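Local coordinates for protein GphF (Cystobacter violaceus, PDB 6MFC) that probably decarboxylates an acyl substrate to start polyketide biosynthesis, using a GNAT-like fold, at residues A[184-198]-A[208-220]. Numbering follows the deposited sequence.
Sequences LGFHLGHGARIGGII and NDGAGVIVIHALR
Ala192 lays its CB over one face of the His217 imidazole, a CH-pi contact with CB 3.4 Å from the ring centroid. The rim of the same ring meets His187: ND1 of His187 and NE2 of His217 share a hydrogen bond of 3.1 Å, the two ring planes standing at 60°. His187 reaches it with CG beside its own backbone N (chi1 -66°), its ring held between Val215 CG2 on one face and Phe186 on the other. A bound pentaethylene glycol, probably from the crystallisation liquor, lies against His187. Toward the start of helix 182-190, Leu184 CD2 packs on Val215 CG1 at 3.7 Å and also touches Val213.

After the turn at Gly191, strand 193-198 returns antiparallel to strand 212-218 as an edge strand of the GNAT-like sheet; strand 148-153 flanks 212-218 on its other side. Arg193 N bonds to Ile216 O at 3.0 Å, Ile216 N to Arg193 O at 2.9 Å. On the sheet face opposite Val213 and Val215, Ile216 CD1 sits over the Arg193 guanidinium, toward its rim, 3.5 Å from NH2, and Ile198 CD1 meets Ile214 CD1 at 3.7 Å. In the His187–His217 bond one nitrogen must donate and the other accept, which ties the rotation of the two rings together.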
loop_
_atom_site.group_PDB
_atom_site.type_symbol
_atom_site.label_atom_id
_atom_site.label_comp_id
_atom_site.label_asym_id
_atom_site.label_seq_id
_atom_site.Cartn_x
_atom_site.Cartn_y
_atom_site.Cartn_z
ATOM N N LEU A 184 -3.927 -9.300 2.277
ATOM C CA LEU A 184 -2.693 -9.832 1.710
ATOM C C LEU A 184 -2.945 -10.540 0.384
ATOM O O LEU A 184 -2.165 -10.385 -0.562
ATOM C CB LEU A 184 -2.018 -10.778 2.703
ATOM C CG LEU A 184 -0.837 -10.176 3.464
ATOM C CD1 LEU A 184 -0.210 -11.200 4.396
ATOM C CD2 LEU A 184 0.194 -9.635 2.483
ATOM N N GLY A 185 -4.031 -11.312 0.296
ATOM C CA GLY A 185 -4.382 -11.970 -0.951
ATOM C C GLY A 185 -4.597 -11.016 -2.107
ATOM O O GLY A 185 -4.556 -11.440 -3.268
ATOM N N PHE A 186 -4.835 -9.735 -1.813
ATOM C CA PHE A 186 -4.915 -8.729 -2.867
ATOM C C PHE A 186 -3.600 -8.630 -3.630
ATOM O O PHE A 186 -3.592 -8.577 -4.866
ATOM C CB PHE A 186 -5.295 -7.375 -2.262
ATOM C CG PHE A 186 -5.318 -6.247 -3.254
ATOM C CD1 PHE A 186 -6.303 -6.178 -4.224
ATOM C CD2 PHE A 186 -4.363 -5.245 -3.206
ATOM C CE1 PHE A 186 -6.329 -5.139 -5.135
ATOM C CE2 PHE A 186 -4.386 -4.202 -4.113
ATOM C CZ PHE A 186 -5.370 -4.149 -5.080
ATOM N N HIS A 187 -2.476 -8.617 -2.912
ATOM C CA HIS A 187 -1.178 -8.576 -3.573
ATOM C C HIS A 187 -0.715 -9.968 -3.984
ATOM O O HIS A 187 -0.156 -10.140 -5.073
ATOM C CB HIS A 187 -0.144 -7.916 -2.662
ATOM C CG HIS A 187 -0.413 -6.470 -2.392
ATOM N ND1 HIS A 187 -0.031 -5.468 -3.259
ATOM C CD2 HIS A 187 -1.026 -5.854 -1.353
ATOM C CE1 HIS A 187 -0.396 -4.297 -2.766
ATOM N NE2 HIS A 187 -1.002 -4.504 -1.610
ATOM N N LEU A 188 -0.939 -10.968 -3.128
ATOM C CA LEU A 188 -0.584 -12.339 -3.481
ATOM C C LEU A 188 -1.345 -12.801 -4.716
ATOM O O LEU A 188 -0.795 -13.517 -5.562
ATOM C CB LEU A 188 -0.861 -13.275 -2.305
ATOM C CG LEU A 188 -0.191 -12.955 -0.967
ATOM C CD1 LEU A 188 -0.711 -13.879 0.125
ATOM C CD2 LEU A 188 1.322 -13.054 -1.080
ATOM N N GLY A 189 -2.611 -12.398 -4.841
ATOM C CA GLY A 189 -3.403 -12.814 -5.983
ATOM C C GLY A 189 -2.893 -12.265 -7.299
ATOM O O GLY A 189 -3.026 -12.916 -8.339
ATOM N N HIS A 190 -2.301 -11.071 -7.280
ATOM C CA HIS A 190 -1.807 -10.489 -8.521
ATOM C C HIS A 190 -0.426 -11.016 -8.891
ATOM O O HIS A 190 -0.085 -11.061 -10.078
ATOM C CB HIS A 190 -1.799 -8.962 -8.421
ATOM C CG HIS A 190 -3.148 -8.342 -8.630
ATOM N ND1 HIS A 190 -4.118 -8.320 -7.651
ATOM C CD2 HIS A 190 -3.695 -7.741 -9.714
ATOM C CE1 HIS A 190 -5.201 -7.725 -8.120
ATOM N NE2 HIS A 190 -4.970 -7.364 -9.369
ATOM N N GLY A 191 0.370 -11.432 -7.909
ATOM C CA GLY A 191 1.662 -12.023 -8.200
ATOM C C GLY A 191 2.757 -11.639 -7.227
ATOM O O GLY A 191 3.933 -11.938 -7.458
ATOM N N ALA A 192 2.388 -10.978 -6.134
ATOM C CA ALA A 192 3.368 -10.556 -5.146
ATOM C C ALA A 192 3.789 -11.726 -4.272
ATOM O O ALA A 192 2.960 -12.532 -3.842
ATOM C CB ALA A 192 2.806 -9.438 -4.270
ATOM N N ARG A 193 5.088 -11.817 -4.016
ATOM C CA ARG A 193 5.630 -12.763 -3.056
ATOM C C ARG A 193 5.945 -12.038 -1.754
ATOM O O ARG A 193 6.299 -10.856 -1.751
ATOM C CB ARG A 193 6.890 -13.442 -3.600
ATOM C CG ARG A 193 8.053 -12.494 -3.833
ATOM C CD ARG A 193 9.299 -13.241 -4.269
ATOM N NE ARG A 193 10.483 -12.392 -4.200
ATOM C CZ ARG A 193 11.213 -12.224 -3.102
ATOM N NH1 ARG A 193 10.876 -12.846 -1.980
ATOM N NH2 ARG A 193 12.277 -11.433 -3.124
ATOM N N ILE A 194 5.798 -12.754 -0.641
ATOM C CA ILE A 194 6.080 -12.168 0.663
ATOM C C ILE A 194 7.587 -12.048 0.847
ATOM O O ILE A 194 8.341 -12.993 0.581
ATOM C CB ILE A 194 5.439 -13.009 1.775
ATOM C CG1 ILE A 194 3.915 -12.957 1.656
ATOM C CG2 ILE A 194 5.886 -12.522 3.143
ATOM C CD1 ILE A 194 3.194 -13.867 2.615
ATOM N N GLY A 195 8.035 -10.876 1.295
ATOM C CA GLY A 195 9.447 -10.617 1.489
ATOM C C GLY A 195 9.902 -10.497 2.925
ATOM O O GLY A 195 11.064 -10.142 3.162
ATOM N N GLY A 196 9.037 -10.768 3.894
ATOM C CA GLY A 196 9.394 -10.702 5.296
ATOM C C GLY A 196 8.401 -9.884 6.097
ATOM O O GLY A 196 7.506 -9.231 5.563
ATOM N N ILE A 197 8.586 -9.935 7.412
ATOM C CA ILE A 197 7.733 -9.238 8.366
ATOM C C ILE A 197 8.582 -8.233 9.130
ATOM O O ILE A 197 9.649 -8.583 9.649
ATOM C CB ILE A 197 7.048 -10.219 9.333
ATOM C CG1 ILE A 197 6.317 -11.312 8.551
ATOM C CG2 ILE A 197 6.084 -9.482 10.244
ATOM C CD1 ILE A 197 5.736 -12.401 9.422
ATOM N N ILE A 198 8.109 -6.994 9.200
ATOM C CA ILE A 198 8.776 -5.929 9.939
ATOM C C ILE A 198 8.107 -5.826 11.303
ATOM O O ILE A 198 6.956 -5.389 11.410
ATOM C CB ILE A 198 8.711 -4.593 9.187
ATOM C CG1 ILE A 198 9.268 -4.744 7.773
ATOM C CG2 ILE A 198 9.468 -3.518 9.947
ATOM C CD1 ILE A 198 9.037 -3.530 6.904
ATOM N N ASN A 208 -2.622 -5.991 13.635
ATOM C CA ASN A 208 -1.467 -6.692 13.092
ATOM C C ASN A 208 -0.351 -6.844 14.116
ATOM O O ASN A 208 0.771 -7.202 13.743
ATOM C CB ASN A 208 -0.948 -5.969 11.848
ATOM C CG ASN A 208 -1.810 -6.222 10.629
ATOM O OD1 ASN A 208 -1.418 -6.956 9.722
ATOM N ND2 ASN A 208 -2.997 -5.624 10.604
ATOM N N ASP A 209 -0.635 -6.583 15.393
ATOM C CA ASP A 209 0.374 -6.624 16.452
ATOM C C ASP A 209 1.548 -5.709 16.117
ATOM O O ASP A 209 2.708 -6.012 16.402
ATOM C CB ASP A 209 0.842 -8.059 16.710
ATOM C CG ASP A 209 -0.219 -8.902 17.391
ATOM O OD1 ASP A 209 -1.340 -9.002 16.849
ATOM O OD2 ASP A 209 0.070 -9.471 18.465
ATOM N N GLY A 210 1.237 -4.573 15.495
ATOM C CA GLY A 210 2.239 -3.616 15.080
ATOM C C GLY A 210 3.125 -4.057 13.939
ATOM O O GLY A 210 4.022 -3.301 13.552
ATOM N N ALA A 211 2.904 -5.243 13.380
ATOM C CA ALA A 211 3.793 -5.770 12.361
ATOM C C ALA A 211 3.423 -5.231 10.982
ATOM O O ALA A 211 2.406 -4.561 10.790
ATOM C CB ALA A 211 3.759 -7.298 12.358
ATOM N N GLY A 212 4.281 -5.537 10.011
ATOM C CA GLY A 212 4.044 -5.188 8.625
ATOM C C GLY A 212 4.635 -6.220 7.687
ATOM O O GLY A 212 5.766 -6.675 7.891
ATOM N N VAL A 213 3.888 -6.600 6.656
ATOM C CA VAL A 213 4.287 -7.664 5.743
ATOM C C VAL A 213 4.822 -7.035 4.464
ATOM O O VAL A 213 4.128 -6.246 3.812
ATOM C CB VAL A 213 3.116 -8.613 5.442
ATOM C CG1 VAL A 213 3.514 -9.632 4.386
ATOM C CG2 VAL A 213 2.667 -9.307 6.718
ATOM N N ILE A 214 6.052 -7.388 4.104
ATOM C CA ILE A 214 6.671 -6.888 2.881
ATOM C C ILE A 214 6.212 -7.747 1.708
ATOM O O ILE A 214 6.448 -8.959 1.682
ATOM C CB ILE A 214 8.201 -6.887 2.995
ATOM C CG1 ILE A 214 8.656 -5.960 4.122
ATOM C CG2 ILE A 214 8.835 -6.474 1.673
ATOM C CD1 ILE A 214 10.155 -5.937 4.319
ATOM N N VAL A 215 5.554 -7.120 0.738
ATOM C CA VAL A 215 5.171 -7.772 -0.508
ATOM C C VAL A 215 6.054 -7.225 -1.620
ATOM O O VAL A 215 6.444 -6.052 -1.609
ATOM C CB VAL A 215 3.675 -7.568 -0.831
ATOM C CG1 VAL A 215 2.810 -8.197 0.247
ATOM C CG2 VAL A 215 3.351 -6.090 -0.972
ATOM N N ILE A 216 6.389 -8.086 -2.578
ATOM C CA ILE A 216 7.281 -7.727 -3.676
ATOM C C ILE A 216 6.628 -8.143 -4.985
ATOM O O ILE A 216 6.355 -9.331 -5.196
ATOM C CB ILE A 216 8.667 -8.381 -3.536
ATOM C CG1 ILE A 216 9.336 -7.953 -2.228
ATOM C CG2 ILE A 216 9.543 -8.019 -4.724
ATOM C CD1 ILE A 216 10.696 -8.574 -2.014
ATOM N N HIS A 217 6.382 -7.170 -5.861
ATOM C CA HIS A 217 5.860 -7.425 -7.203
ATOM C C HIS A 217 7.032 -7.374 -8.177
ATOM O O HIS A 217 7.429 -6.297 -8.630
ATOM C CB HIS A 217 4.789 -6.408 -7.588
ATOM C CG HIS A 217 3.493 -6.573 -6.856
ATOM N ND1 HIS A 217 2.462 -7.351 -7.337
ATOM C CD2 HIS A 217 3.053 -6.042 -5.692
ATOM C CE1 HIS A 217 1.445 -7.299 -6.494
ATOM N NE2 HIS A 217 1.779 -6.513 -5.487
ATOM N N ALA A 218 7.592 -8.539 -8.491
ATOM C CA ALA A 218 8.614 -8.608 -9.525
ATOM C C ALA A 218 8.032 -8.162 -10.862
ATOM O O ALA A 218 6.851 -8.371 -11.151
ATOM C CB ALA A 218 9.171 -10.028 -9.637
ATOM N N LEU A 219 8.874 -7.533 -11.683
ATOM C CA LEU A 219 8.420 -6.956 -12.939
ATOM C C LEU A 219 8.948 -7.670 -14.174
ATOM O O LEU A 219 8.426 -7.436 -15.269
ATOM C CB LEU A 219 8.811 -5.473 -13.015
ATOM C CG LEU A 219 8.197 -4.557 -11.955
ATOM C CD1 LEU A 219 8.490 -3.101 -12.271
ATOM C CD2 LEU A 219 6.699 -4.790 -11.831
ATOM N N ARG A 220 9.962 -8.520 -14.041
ATOM C CA ARG A 220 10.543 -9.192 -15.199
ATOM C C ARG A 220 10.768 -10.676 -14.929
ATOM O O ARG A 220 11.521 -11.049 -14.029
ATOM C CB ARG A 220 11.859 -8.519 -15.599
ATOM C CG ARG A 220 11.736 -7.017 -15.802
ATOM C CD ARG A 220 13.048 -6.373 -16.202
ATOM N NE ARG A 220 12.948 -4.917 -16.165
ATOM C CZ ARG A 220 12.401 -4.181 -17.128
ATOM N NH1 ARG A 220 11.903 -4.762 -18.210
ATOM N NH2 ARG A 220 12.352 -2.861 -17.007
#